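DNA polymerase II large subunit (Pyrococcus horikoshii, PDB 7OEC) contains an intein, a domain that probably excises itself from the polymerase precursor and joins the flanking segments by protein splicing. Local coordinates at residues R10-I15 against P19-L24; N3-D8 against H157-N162; K25-L30 against T65-V70; D95-V100 against F106-A111; S89-V94 against E139-P144. The protein carries 2 engineered substitutions. All blocks are in the same frame, centred on the assembly; numbering follows the deposited sequence.

Contact 1: residues R10-I15 against P19-L24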
# COMPACT_ATOMS: atom_id res chain seq x y z
N ARG A 10 -1.78 -2.92 -6.73
CA ARG A 10 -1.74 -1.71 -7.53
C ARG A 10 -1.55 -0.52 -6.61
O ARG A 10 -2.05 -0.50 -5.48
CB ARG A 10 -3.01 -1.53 -8.36
CG ARG A 10 -3.07 -2.45 -9.59
CD ARG A 10 -3.45 -3.85 -9.22
NE ARG A 10 -4.80 -3.96 -8.64
CZ ARG A 10 -5.16 -4.90 -7.75
NH1 ARG A 10 -4.27 -5.82 -7.31
NH2 ARG A 10 -6.41 -4.88 -7.27
N ILE A 11 -0.82 0.48 -7.10
CA ILE A 11 -0.58 1.69 -6.34
C ILE A 11 -0.82 2.93 -7.20
O ILE A 11 -0.48 2.96 -8.40
CB ILE A 11 0.83 1.68 -5.74
CG1 ILE A 11 1.01 2.84 -4.78
CG2 ILE A 11 1.82 1.59 -6.81
CD1 ILE A 11 2.22 2.67 -3.88
N LEU A 12 -1.43 3.95 -6.59
CA LEU A 12 -1.75 5.20 -7.29
C LEU A 12 -0.54 6.13 -7.28
O LEU A 12 -0.01 6.49 -6.22
CB LEU A 12 -2.92 5.88 -6.60
CG LEU A 12 -3.50 7.12 -7.27
CD1 LEU A 12 -4.04 6.79 -8.66
CD2 LEU A 12 -4.56 7.76 -6.38
N VAL A 13 -0.09 6.48 -8.48
CA VAL A 13 1.08 7.30 -8.70
C VAL A 13 0.74 8.38 -9.72
O VAL A 13 -0.31 8.38 -10.36
CB VAL A 13 2.29 6.48 -9.20
CG1 VAL A 13 2.74 5.49 -8.08
CG2 VAL A 13 2.02 5.74 -10.49
N GLN A 14 1.63 9.35 -9.81
CA GLN A 14 1.59 10.38 -10.83
C GLN A 14 2.85 10.21 -11.65
O GLN A 14 3.96 10.35 -11.12
CB GLN A 14 1.59 11.76 -10.18
CG GLN A 14 1.28 12.78 -11.23
CD GLN A 14 1.47 14.15 -10.76
OE1 GLN A 14 0.50 14.89 -10.66
NE2 GLN A 14 2.72 14.52 -10.46
N ILE A 15 2.69 9.88 -12.93
CA ILE A 15 3.84 9.67 -13.81
C ILE A 15 3.82 10.76 -14.87
O ILE A 15 2.83 10.90 -15.61
CB ILE A 15 3.86 8.27 -14.46
CG1 ILE A 15 3.94 7.17 -13.39
CG2 ILE A 15 5.04 8.21 -15.43
CD1 ILE A 15 3.89 5.81 -13.91
N PRO A 19 -2.07 10.98 -13.48
CA PRO A 19 -2.35 9.97 -12.46
C PRO A 19 -2.64 8.63 -13.11
O PRO A 19 -3.26 8.54 -14.17
CB PRO A 19 -3.55 10.51 -11.69
CG PRO A 19 -4.14 11.51 -12.53
CD PRO A 19 -3.13 11.99 -13.55
N GLN A 20 -2.19 7.59 -12.42
CA GLN A 20 -2.50 6.25 -12.86
C GLN A 20 -2.11 5.25 -11.82
O GLN A 20 -1.43 5.57 -10.85
CB GLN A 20 -1.70 5.90 -14.07
CG GLN A 20 -0.28 6.05 -13.85
CD GLN A 20 0.36 6.25 -15.17
OE1 GLN A 20 0.52 7.38 -15.65
NE2 GLN A 20 0.68 5.14 -15.81
N ARG A 21 -2.49 4.00 -12.07
CA ARG A 21 -2.19 2.91 -11.18
C ARG A 21 -1.16 2.01 -11.85
O ARG A 21 -1.27 1.72 -13.04
CB ARG A 21 -3.43 2.11 -10.80
CG ARG A 21 -4.22 2.78 -9.76
CD ARG A 21 -5.28 1.82 -9.33
NE ARG A 21 -6.42 2.63 -9.11
CZ ARG A 21 -7.66 2.21 -9.04
NH1 ARG A 21 -8.54 3.17 -8.85
NH2 ARG A 21 -8.00 0.91 -9.20
N VAL A 22 -0.15 1.61 -11.09
CA VAL A 22 0.80 0.61 -11.58
C VAL A 22 0.90 -0.48 -10.52
O VAL A 22 0.64 -0.24 -9.35
CB VAL A 22 2.20 1.19 -11.85
CG1 VAL A 22 2.13 2.25 -12.93
CG2 VAL A 22 2.78 1.78 -10.62
N THR A 23 1.28 -1.69 -10.93
CA THR A 23 1.50 -2.67 -9.89
C THR A 23 2.83 -2.38 -9.19
O THR A 23 3.69 -1.67 -9.71
CB THR A 23 1.58 -4.09 -10.44
OG1 THR A 23 2.69 -4.19 -11.31
CG2 THR A 23 0.28 -4.50 -11.16
N LEU A 24 3.00 -2.94 -8.00
CA LEU A 24 4.27 -2.75 -7.30
C LEU A 24 5.42 -3.37 -8.07
O LEU A 24 6.53 -2.84 -8.07
CB LEU A 24 4.18 -3.33 -5.90
CG LEU A 24 3.55 -2.46 -4.86
CD1 LEU A 24 3.45 -3.18 -3.61
CD2 LEU A 24 4.41 -1.29 -4.65
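Val22 meets Ile11 and Val13 in two different attitudes, slanting past the first and lying at about a right angle to the second. With chi1 at -62° its CG2 sits between the backbone N and the carbonyl carbon, where it touches both Ile11 CG2 (3.9 Å) and Val13 CG2 (4.0 Å). Gln20, on the same face, turns its chain across Ile15, and its CG comes 4.1 Å from Val13 CG2 and close to Ile15 CD1. With an alanine here, Val13 CG2 and Ile15 CD1 would probably lose the chain lying against them. On the other face Arg21 CG lies 4.2 Å from Leu12 CD1. Two reciprocal backbone pairs, Ile11 with Val22 and Val13 with Gln20, set this antiparallel register; the bond from Val13 N to Gln20 O (2.9 Å) is nearly straight at 176°. The hairpin joins a larger sheet through strand 50-56, which Leu12 reaches by a backbone bond at Tyr53, while Ile11 packs on Leu151 and Leu24 on Phe149 of strand 147-153.

Contact 2: residues N3-D8 against H157-N162. Engineered in segment 3-8: Ala4 (natural residue Cys).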
# COMPACT_ATOMS: atom_id res chain seq x y z
N ASN A 3 8.24 -5.88 6.09
CA ASN A 3 6.84 -5.66 5.75
C ASN A 3 6.73 -5.37 4.26
O ASN A 3 7.57 -4.65 3.71
CB ASN A 3 6.28 -4.49 6.55
CG ASN A 3 6.25 -4.76 8.03
OD1 ASN A 3 6.15 -5.91 8.49
ND2 ASN A 3 6.35 -3.70 8.80
N ALA A 4 5.73 -5.96 3.60
CA ALA A 4 5.69 -5.83 2.15
C ALA A 4 4.28 -6.17 1.64
O ALA A 4 3.40 -6.57 2.40
CB ALA A 4 6.73 -6.76 1.51
N PHE A 5 4.09 -6.00 0.35
CA PHE A 5 2.89 -6.34 -0.37
C PHE A 5 3.24 -7.31 -1.50
O PHE A 5 4.37 -7.33 -2.01
CB PHE A 5 2.35 -5.09 -1.07
CG PHE A 5 1.98 -3.94 -0.20
CD1 PHE A 5 0.77 -3.90 0.41
CD2 PHE A 5 2.80 -2.86 -0.07
CE1 PHE A 5 0.38 -2.82 1.17
CE2 PHE A 5 2.40 -1.79 0.64
CZ PHE A 5 1.19 -1.76 1.26
N PRO A 6 2.26 -8.06 -1.97
CA PRO A 6 2.46 -8.83 -3.20
C PRO A 6 2.67 -7.90 -4.39
O PRO A 6 2.14 -6.79 -4.45
CB PRO A 6 1.16 -9.63 -3.34
CG PRO A 6 0.22 -9.04 -2.43
CD PRO A 6 0.91 -8.22 -1.41
N GLY A 7 3.46 -8.38 -5.36
CA GLY A 7 3.79 -7.58 -6.51
C GLY A 7 2.61 -7.17 -7.36
O GLY A 7 2.71 -6.18 -8.09
N ASP A 8 1.50 -7.92 -7.32
CA ASP A 8 0.34 -7.54 -8.11
C ASP A 8 -0.52 -6.47 -7.45
O ASP A 8 -1.52 -6.04 -8.04
CB ASP A 8 -0.49 -8.78 -8.50
CG ASP A 8 -1.15 -9.48 -7.32
OD1 ASP A 8 -0.99 -9.02 -6.18
OD2 ASP A 8 -1.84 -10.52 -7.55
N HIS A 157 4.33 8.31 4.47
CA HIS A 157 4.40 6.86 4.64
C HIS A 157 3.05 6.17 4.54
O HIS A 157 2.86 5.10 5.10
CB HIS A 157 5.12 6.42 5.92
CG HIS A 157 6.44 7.08 6.13
ND1 HIS A 157 7.37 7.32 5.12
CD2 HIS A 157 6.98 7.61 7.25
CE1 HIS A 157 8.42 7.94 5.63
NE2 HIS A 157 8.19 8.17 6.91
N THR A 158 2.14 6.75 3.76
CA THR A 158 0.88 6.12 3.40
C THR A 158 0.78 6.09 1.88
O THR A 158 1.47 6.84 1.18
CB THR A 158 -0.28 6.90 3.97
OG1 THR A 158 -0.18 8.22 3.52
CG2 THR A 158 -0.22 6.94 5.47
N VAL A 159 -0.04 5.17 1.39
CA VAL A 159 -0.21 4.92 -0.03
C VAL A 159 -1.67 4.59 -0.26
O VAL A 159 -2.44 4.32 0.67
CB VAL A 159 0.70 3.77 -0.52
CG1 VAL A 159 2.18 4.13 -0.43
CG2 VAL A 159 0.47 2.49 0.26
N ILE A 160 -2.06 4.64 -1.53
CA ILE A 160 -3.43 4.38 -1.97
C ILE A 160 -3.38 3.21 -2.93
O ILE A 160 -2.80 3.32 -4.02
CB ILE A 160 -4.06 5.64 -2.57
CG1 ILE A 160 -4.05 6.75 -1.48
CG2 ILE A 160 -5.46 5.33 -3.04
CD1 ILE A 160 -4.49 8.05 -1.93
N ILE A 161 -3.94 2.07 -2.53
CA ILE A 161 -3.68 0.83 -3.24
C ILE A 161 -4.96 0.18 -3.75
O ILE A 161 -6.06 0.42 -3.26
CB ILE A 161 -2.88 -0.18 -2.39
CG1 ILE A 161 -3.65 -0.61 -1.16
CG2 ILE A 161 -1.47 0.39 -2.10
CD1 ILE A 161 -3.02 -1.83 -0.48
N ASN A 162 -4.80 -0.65 -4.76
CA ASN A 162 -5.89 -1.42 -5.33
C ASN A 162 -7.06 -0.48 -5.59
O ASN A 162 -6.87 0.52 -6.29
CB ASN A 162 -6.18 -2.63 -4.47
CG ASN A 162 -5.03 -3.60 -4.45
OD1 ASN A 162 -4.10 -3.47 -5.23
ND2 ASN A 162 -5.08 -4.56 -3.55
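Phe5 and Ile161 are brought together by opposite first torsions. In Phe5 a chi1 of -60° places CG anti to the carbonyl carbon, on a CB that already points toward strand 158-161; in Ile161 a chi1 of 64° holds CG1 between the backbone N and the carbonyl carbon, and the chain then runs out extended to CD1. The two meet at a slant, with Phe5 CE1 3.9 Å from Ile161 CD1. Val159 adds a looser touch further round the ring, its CG2 lying 4.4 Å from Phe5 CZ. No hydrogen bond joins the two segments. The backbones stay well apart, with Phe5 CA 10.1 Å from Ile161 CA, so this is a side-chain bridge through the buried centre of the chain. The residue before Phe5 is Ala4, engineered in place of a natural cysteine, the residue type that opens most inteins. Around this bridge, Phe5 pairs by its backbone with Phe149 of strand 147-153, its ring meets that of His96 with the planes about 50° apart, and Thr167 of strand 165-168 touches Phe5, Val159 and Ile161 alike.

Contact 3: residues K25-L30 against T65-V70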
# COMPACT_ATOMS: atom_id res chain seq x y z
N LYS A 25 5.20 -4.51 -8.70
CA LYS A 25 6.24 -5.07 -9.56
C LYS A 25 6.61 -4.12 -10.71
O LYS A 25 7.81 -3.90 -11.00
CB LYS A 25 5.81 -6.45 -10.06
CG LYS A 25 6.92 -7.14 -10.87
CD LYS A 25 6.53 -8.56 -11.22
CE LYS A 25 7.29 -9.01 -12.46
NZ LYS A 25 6.63 -10.21 -13.16
N GLU A 26 5.61 -3.52 -11.37
CA GLU A 26 5.87 -2.53 -12.42
C GLU A 26 6.58 -1.31 -11.85
O GLU A 26 7.50 -0.75 -12.47
CB GLU A 26 4.57 -2.07 -13.09
CG GLU A 26 3.90 -3.12 -13.91
CD GLU A 26 2.53 -2.65 -14.46
OE1 GLU A 26 1.73 -1.91 -13.79
OE2 GLU A 26 2.27 -3.06 -15.61
N LEU A 27 6.16 -0.88 -10.66
CA LEU A 27 6.82 0.25 -10.02
C LEU A 27 8.30 -0.04 -9.80
O LEU A 27 9.16 0.79 -10.09
CB LEU A 27 6.11 0.60 -8.71
CG LEU A 27 6.67 1.80 -7.93
CD1 LEU A 27 6.45 3.03 -8.77
CD2 LEU A 27 6.04 1.92 -6.59
N TYR A 28 8.61 -1.23 -9.29
CA TYR A 28 9.99 -1.62 -9.08
C TYR A 28 10.78 -1.52 -10.37
O TYR A 28 11.92 -1.06 -10.38
CB TYR A 28 10.00 -3.04 -8.48
CG TYR A 28 11.38 -3.52 -8.14
CD1 TYR A 28 12.02 -3.09 -6.99
CD2 TYR A 28 12.04 -4.37 -8.97
CE1 TYR A 28 13.25 -3.48 -6.71
CE2 TYR A 28 13.29 -4.80 -8.70
CZ TYR A 28 13.90 -4.33 -7.56
OH TYR A 28 15.19 -4.70 -7.24
N GLU A 29 10.16 -1.93 -11.48
CA GLU A 29 10.79 -1.90 -12.79
C GLU A 29 10.93 -0.50 -13.38
O GLU A 29 11.62 -0.35 -14.38
CB GLU A 29 9.98 -2.78 -13.73
CG GLU A 29 10.01 -4.23 -13.34
CD GLU A 29 8.93 -5.10 -14.04
OE1 GLU A 29 8.08 -4.56 -14.80
OE2 GLU A 29 8.95 -6.34 -13.79
N LEU A 30 10.24 0.49 -12.82
CA LEU A 30 10.40 1.88 -13.22
C LEU A 30 11.56 2.57 -12.54
O LEU A 30 11.79 3.76 -12.78
CB LEU A 30 9.11 2.65 -12.92
CG LEU A 30 7.93 2.33 -13.84
CD1 LEU A 30 6.68 3.02 -13.32
CD2 LEU A 30 8.20 2.72 -15.29
N THR A 65 3.91 12.86 -3.01
CA THR A 65 5.21 12.84 -2.37
C THR A 65 6.21 12.04 -3.19
O THR A 65 5.84 11.23 -4.04
CB THR A 65 5.11 12.35 -0.92
OG1 THR A 65 6.33 12.68 -0.23
CG2 THR A 65 4.89 10.89 -0.85
N ASP A 66 7.48 12.21 -2.88
CA ASP A 66 8.53 11.50 -3.60
C ASP A 66 8.65 10.05 -3.14
O ASP A 66 8.35 9.71 -2.00
CB ASP A 66 9.86 12.23 -3.39
CG ASP A 66 9.96 13.50 -4.23
OD1 ASP A 66 9.34 13.53 -5.33
OD2 ASP A 66 10.66 14.45 -3.82
N ILE A 67 9.07 9.20 -4.05
CA ILE A 67 9.41 7.82 -3.75
C ILE A 67 10.93 7.77 -3.54
O ILE A 67 11.70 8.08 -4.46
CB ILE A 67 8.98 6.90 -4.89
CG1 ILE A 67 7.46 6.95 -5.14
CG2 ILE A 67 9.47 5.50 -4.57
CD1 ILE A 67 7.06 6.44 -6.48
N GLU A 68 11.36 7.42 -2.32
CA GLU A 68 12.78 7.38 -2.00
C GLU A 68 13.44 6.11 -2.50
O GLU A 68 14.59 6.15 -2.96
CB GLU A 68 12.94 7.52 -0.48
CG GLU A 68 14.33 7.80 -0.02
CD GLU A 68 14.35 8.65 1.24
OE1 GLU A 68 13.24 8.92 1.77
OE2 GLU A 68 15.46 9.07 1.67
N GLU A 69 12.74 4.97 -2.44
CA GLU A 69 13.28 3.71 -2.94
C GLU A 69 12.15 2.72 -3.11
O GLU A 69 11.07 2.88 -2.54
CB GLU A 69 14.36 3.14 -2.02
CG GLU A 69 13.84 2.76 -0.70
CD GLU A 69 14.98 2.38 0.27
OE1 GLU A 69 15.95 3.14 0.42
OE2 GLU A 69 14.90 1.32 0.88
N VAL A 70 12.39 1.72 -3.95
CA VAL A 70 11.51 0.57 -4.10
C VAL A 70 12.33 -0.67 -3.79
O VAL A 70 13.52 -0.74 -4.10
CB VAL A 70 10.94 0.56 -5.54
CG1 VAL A 70 10.07 1.76 -5.77
CG2 VAL A 70 12.06 0.59 -6.58
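Val70 reaches into the angle between Leu27 and Tyr28, and its few atoms divide the work. CB lies 4.1 Å from Tyr28 CD1, already beside the ring. From there one branch, CG1, turns to Leu27 and comes within 4.0 Å of Leu27 CG, with Leu27 CD2 next to it. The other branch, CG2, goes to Tyr28, 3.7 Å from Tyr28 CD1 and 3.9 Å from Tyr28 CA, so this methyl is set against the root of the tyrosine as well as its ring. The ring takes it at a slant. Helix 24-29, the one helix of this otherwise beta-rich intein fold, thus lies against strand 61-74, the short segments crossing at 105° with their axes 9.1 Å apart. Tyr28 has CG anti to its own nitrogen (chi1 -176°), which carries the ring obliquely past Val70 and lets CE1 approach Val70 O at 3.8 Å, while the hydroxyl is hydrogen-bonded to Glu34 OE2. Exchanging Tyr28 for a serine would probably leave Glu34 without this partner and Val70 CG2 without the ring beside it. Three residues earlier in the strand, Ile67 CD1 touches Leu27 CD1 at 4.2 Å, and Phe31 packs against both Ile67 and Val70.

Contact 4: residues D95-V100 against F106-A111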
# COMPACT_ATOMS: atom_id res chain seq x y z
N ASP A 95 2.69 -8.95 9.44
CA ASP A 95 2.96 -7.90 10.43
C ASP A 95 2.92 -6.50 9.84
O ASP A 95 3.32 -5.54 10.50
CB ASP A 95 4.33 -8.10 11.09
CG ASP A 95 4.38 -9.34 11.96
OD1 ASP A 95 3.32 -9.71 12.51
OD2 ASP A 95 5.43 -9.98 12.07
N HIS A 96 2.48 -6.37 8.60
CA HIS A 96 2.49 -5.09 7.93
C HIS A 96 1.54 -4.14 8.65
O HIS A 96 0.41 -4.52 8.96
CB HIS A 96 1.93 -5.28 6.52
CG HIS A 96 2.27 -4.17 5.57
ND1 HIS A 96 1.65 -2.93 5.59
CD2 HIS A 96 3.16 -4.12 4.55
CE1 HIS A 96 2.15 -2.17 4.63
NE2 HIS A 96 3.07 -2.87 3.99
N PRO A 97 1.93 -2.90 8.85
CA PRO A 97 0.96 -1.93 9.38
C PRO A 97 -0.21 -1.71 8.43
O PRO A 97 -0.04 -1.57 7.22
CB PRO A 97 1.76 -0.64 9.54
CG PRO A 97 3.00 -0.89 8.80
CD PRO A 97 3.26 -2.31 8.66
N VAL A 98 -1.40 -1.62 9.01
CA VAL A 98 -2.65 -1.38 8.30
C VAL A 98 -3.35 -0.26 9.05
O VAL A 98 -3.38 -0.27 10.29
CB VAL A 98 -3.51 -2.66 8.28
CG1 VAL A 98 -4.92 -2.40 7.67
CG2 VAL A 98 -2.82 -3.75 7.44
N LEU A 99 -3.93 0.68 8.31
CA LEU A 99 -4.68 1.78 8.91
C LEU A 99 -6.16 1.47 8.91
O LEU A 99 -6.74 1.18 7.87
CB LEU A 99 -4.46 3.05 8.12
CG LEU A 99 -3.01 3.48 8.08
CD1 LEU A 99 -2.89 4.75 7.33
CD2 LEU A 99 -2.41 3.65 9.46
N VAL A 100 -6.77 1.52 10.09
CA VAL A 100 -8.20 1.37 10.25
C VAL A 100 -8.73 2.65 10.87
O VAL A 100 -8.02 3.35 11.58
CB VAL A 100 -8.58 0.13 11.07
CG1 VAL A 100 -8.14 -1.15 10.40
CG2 VAL A 100 -7.97 0.17 12.39
N PHE A 106 -7.07 7.55 12.39
CA PHE A 106 -6.49 6.35 11.80
C PHE A 106 -5.69 5.66 12.88
O PHE A 106 -4.81 6.26 13.48
CB PHE A 106 -5.57 6.65 10.64
CG PHE A 106 -6.31 7.07 9.40
CD1 PHE A 106 -6.78 6.11 8.50
CD2 PHE A 106 -6.55 8.40 9.13
CE1 PHE A 106 -7.44 6.46 7.35
CE2 PHE A 106 -7.22 8.76 7.99
CZ PHE A 106 -7.69 7.79 7.10
N VAL A 107 -6.06 4.44 13.18
CA VAL A 107 -5.32 3.57 14.07
C VAL A 107 -4.42 2.68 13.22
O VAL A 107 -4.89 2.05 12.26
CB VAL A 107 -6.31 2.71 14.87
CG1 VAL A 107 -5.56 1.76 15.73
CG2 VAL A 107 -7.20 3.56 15.70
N GLU A 108 -3.15 2.59 13.59
CA GLU A 108 -2.19 1.76 12.89
C GLU A 108 -2.03 0.45 13.65
O GLU A 108 -1.52 0.44 14.78
CB GLU A 108 -0.86 2.50 12.76
CG GLU A 108 0.20 1.73 11.98
CD GLU A 108 1.55 2.47 11.86
OE1 GLU A 108 1.59 3.71 11.97
OE2 GLU A 108 2.59 1.79 11.70
N LYS A 109 -2.50 -0.64 13.04
CA LYS A 109 -2.49 -1.98 13.61
C LYS A 109 -1.63 -2.88 12.75
O LYS A 109 -1.61 -2.73 11.53
CB LYS A 109 -3.89 -2.63 13.49
CG LYS A 109 -4.96 -1.99 14.32
CD LYS A 109 -6.28 -2.78 14.31
CE LYS A 109 -7.29 -2.10 15.22
NZ LYS A 109 -8.44 -2.99 15.46
N ARG A 110 -0.97 -3.88 13.34
CA ARG A 110 -0.38 -4.91 12.50
C ARG A 110 -1.50 -5.68 11.81
O ARG A 110 -2.58 -5.84 12.36
CB ARG A 110 0.49 -5.86 13.33
CG ARG A 110 1.73 -5.17 13.86
CD ARG A 110 2.48 -5.99 14.89
NE ARG A 110 1.73 -6.10 16.14
CZ ARG A 110 2.18 -6.70 17.24
NH1 ARG A 110 3.39 -7.26 17.28
NH2 ARG A 110 1.40 -6.74 18.33
N ALA A 111 -1.21 -6.18 10.61
CA ALA A 111 -2.27 -6.79 9.81
C ALA A 111 -2.96 -7.91 10.58
O ALA A 111 -4.18 -8.04 10.49
CB ALA A 111 -1.68 -7.31 8.51
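Val98 with Lys109 and Val100 with Val107 form the two hydrogen-bonded antiparallel pairs; the bond from Lys109 N to Val98 O is 2.9 Å long and 172° at the hydrogen. Between them Leu99 faces Glu108, Leu99 CD2 resting 3.8 Å from Glu108 CB. Pro97 and Glu108 lie alongside each other, Glu108 CG 3.7 Å from Pro97 CB, and on the other face the extended Lys109 passes Val100 at about a right angle, its CE 3.7 Å from Val100 CG2. A second shell fixes the ends: Lys109 NZ is hydrogen-bonded to Asn118 OD1, and Arg110 forms a salt bridge with Glu113. Where the strands open, a weak bond joins Ala111 N to His96 O, and the His96 imidazole is steadied by ND1 donating to Pro97 O at 2.7 Å, with that oxygen close to the ring plane. A beta hairpin results, directly following Thr93-Val94-Asp95-His96, which matches the Thr-x-x-His motif of inteins; its histidine is placed near Phe5 and the C-terminal Gln169, consistent with a splicing centre.

Contact 5: residues S89-V94 against E139-P144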
# COMPACT_ATOMS: atom_id res chain seq x y z
N SER A 89 -10.43 -5.37 -2.17
CA SER A 89 -9.57 -6.21 -1.34
C SER A 89 -8.13 -5.73 -1.42
O SER A 89 -7.73 -5.05 -2.37
CB SER A 89 -9.65 -7.70 -1.73
OG SER A 89 -9.21 -7.90 -3.07
N PHE A 90 -7.36 -6.18 -0.44
CA PHE A 90 -5.91 -6.01 -0.51
C PHE A 90 -5.22 -7.05 0.35
O PHE A 90 -5.84 -7.65 1.22
CB PHE A 90 -5.44 -4.61 -0.12
CG PHE A 90 -5.60 -4.24 1.33
CD1 PHE A 90 -6.84 -3.92 1.85
CD2 PHE A 90 -4.48 -4.09 2.15
CE1 PHE A 90 -7.00 -3.51 3.13
CE2 PHE A 90 -4.63 -3.65 3.47
CZ PHE A 90 -5.90 -3.34 3.95
N GLU A 91 -3.92 -7.21 0.12
CA GLU A 91 -3.12 -8.22 0.80
C GLU A 91 -1.84 -7.59 1.29
O GLU A 91 -1.26 -6.76 0.59
CB GLU A 91 -2.73 -9.37 -0.14
CG GLU A 91 -3.93 -10.13 -0.63
CD GLU A 91 -3.62 -11.20 -1.66
OE1 GLU A 91 -2.45 -11.38 -2.07
OE2 GLU A 91 -4.57 -11.89 -2.05
N THR A 92 -1.39 -7.99 2.48
CA THR A 92 -0.12 -7.54 3.02
C THR A 92 0.57 -8.67 3.76
O THR A 92 -0.05 -9.69 4.07
CB THR A 92 -0.25 -6.40 4.02
OG1 THR A 92 -0.85 -6.89 5.25
CG2 THR A 92 -1.13 -5.29 3.52
N THR A 93 1.85 -8.50 4.04
CA THR A 93 2.47 -9.48 4.93
C THR A 93 1.87 -9.41 6.34
O THR A 93 1.22 -8.43 6.74
CB THR A 93 3.97 -9.32 4.96
OG1 THR A 93 4.26 -7.99 5.35
CG2 THR A 93 4.63 -9.58 3.62
N VAL A 94 2.10 -10.48 7.12
CA VAL A 94 1.32 -10.69 8.35
C VAL A 94 1.49 -9.55 9.34
O VAL A 94 0.57 -9.29 10.12
CB VAL A 94 1.65 -12.04 9.01
CG1 VAL A 94 1.31 -13.06 8.10
CG2 VAL A 94 3.09 -12.12 9.41
N GLU A 139 -8.48 -13.51 5.42
CA GLU A 139 -7.92 -14.81 5.07
C GLU A 139 -6.42 -14.82 5.24
O GLU A 139 -5.74 -13.86 4.89
CB GLU A 139 -8.12 -15.14 3.58
CG GLU A 139 -9.55 -15.10 3.11
CD GLU A 139 -9.70 -15.69 1.75
OE1 GLU A 139 -8.91 -15.35 0.86
OE2 GLU A 139 -10.59 -16.51 1.59
N PHE A 140 -5.89 -15.93 5.71
CA PHE A 140 -4.45 -16.13 5.76
C PHE A 140 -4.09 -16.90 4.50
O PHE A 140 -4.76 -17.89 4.15
CB PHE A 140 -4.04 -16.97 6.96
CG PHE A 140 -3.84 -16.18 8.20
CD1 PHE A 140 -4.81 -16.17 9.19
CD2 PHE A 140 -2.68 -15.49 8.41
CE1 PHE A 140 -4.64 -15.44 10.35
CE2 PHE A 140 -2.50 -14.78 9.58
CZ PHE A 140 -3.49 -14.76 10.54
N ILE A 141 -3.04 -16.45 3.80
CA ILE A 141 -2.69 -16.98 2.49
C ILE A 141 -1.24 -17.43 2.52
O ILE A 141 -0.37 -16.68 2.98
CB ILE A 141 -2.95 -15.92 1.40
CG1 ILE A 141 -4.47 -15.69 1.39
CG2 ILE A 141 -2.35 -16.35 0.05
CD1 ILE A 141 -4.83 -14.69 0.44
N GLU A 142 -0.98 -18.65 2.06
CA GLU A 142 0.39 -19.15 2.01
C GLU A 142 1.13 -18.30 0.98
O GLU A 142 0.52 -17.90 -0.01
CB GLU A 142 0.38 -20.60 1.55
CG GLU A 142 -0.02 -21.61 2.64
CD GLU A 142 1.13 -22.00 3.53
OE1 GLU A 142 2.27 -21.52 3.32
OE2 GLU A 142 0.90 -22.81 4.46
N PRO A 143 2.40 -17.95 1.21
CA PRO A 143 3.06 -17.06 0.26
C PRO A 143 3.02 -17.68 -1.12
O PRO A 143 3.44 -18.83 -1.31
CB PRO A 143 4.50 -16.95 0.79
CG PRO A 143 4.67 -18.21 1.69
CD PRO A 143 3.31 -18.34 2.31
N PRO A 144 2.51 -16.95 -2.12
CA PRO A 144 2.28 -17.53 -3.46
C PRO A 144 3.28 -17.18 -4.57
O PRO A 144 3.10 -17.64 -5.73
CB PRO A 144 0.94 -16.89 -3.80
CG PRO A 144 1.05 -15.54 -3.19
CD PRO A 144 1.72 -15.73 -1.89
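Glu91 and Phe140 supply the flat groups of this surface contact. At the Glu91 carboxylate, Ile141 CD1 lies 3.8 Å from OE2. The Phe140 ring presents an edge, where Val94 CG1 lies near the ring plane, 4.4 Å from Phe140 CE2. That second touch is doubtful, since Phe140 was deposited in two conformers. The setting is a four-stranded antiparallel sheet in which strand 79-84 runs between strands 89-93 and 130-141, so the two segments are next-but-one neighbours and reach each other across the middle strand. Glu91 CA and Ile141 CA are accordingly 8.9 Å apart, and no hydrogen bond passes directly from one segment to the other. The middle strand makes those bonds instead, Ile80 and Phe82 pairing with Thr92 and Phe90 on one side, Leu79 and Arg81 with Ile141 and Glu139 on the other. Glu91 bridges the gap because its chain is extended beyond CG, with chi2 at 175°, and crosses Ile141 at about a right angle. The same OE2 that touches the isoleucine methyl forms a salt bridge with Arg81 NH1, which gives the charge a mate and probably limits how far the carboxylate can swing. Just before Val94, where the strand gives way to a loop, Thr92 OG1 donates a hydrogen bond of 3.0 Å to Thr93 O.

Overall arrangement
From the N terminus, segment 3-8 opens a loop that closes only at 157-162, so contact 2 brackets the other four. Within it contact 1 closes first, as the hairpin of strands 10-15 and 18-23; contact 3 follows in series, taking the chain from the adjoining helix to strand 61-74. Contact 5 then spans 89-94 to 139-144 and encloses the hairpin of contact 4. None of the loops cross. Contacts 1 and 3 lie in one half of the fold and contact 4 in the other, with contacts 1 and 4 about 22 Å apart between centres. Contact 2, near the middle, touches all four: Asn162 hydrogen-bonds to Arg10 and Ser89, Gly7 to Lys25, and Asn3 packs on Pro97.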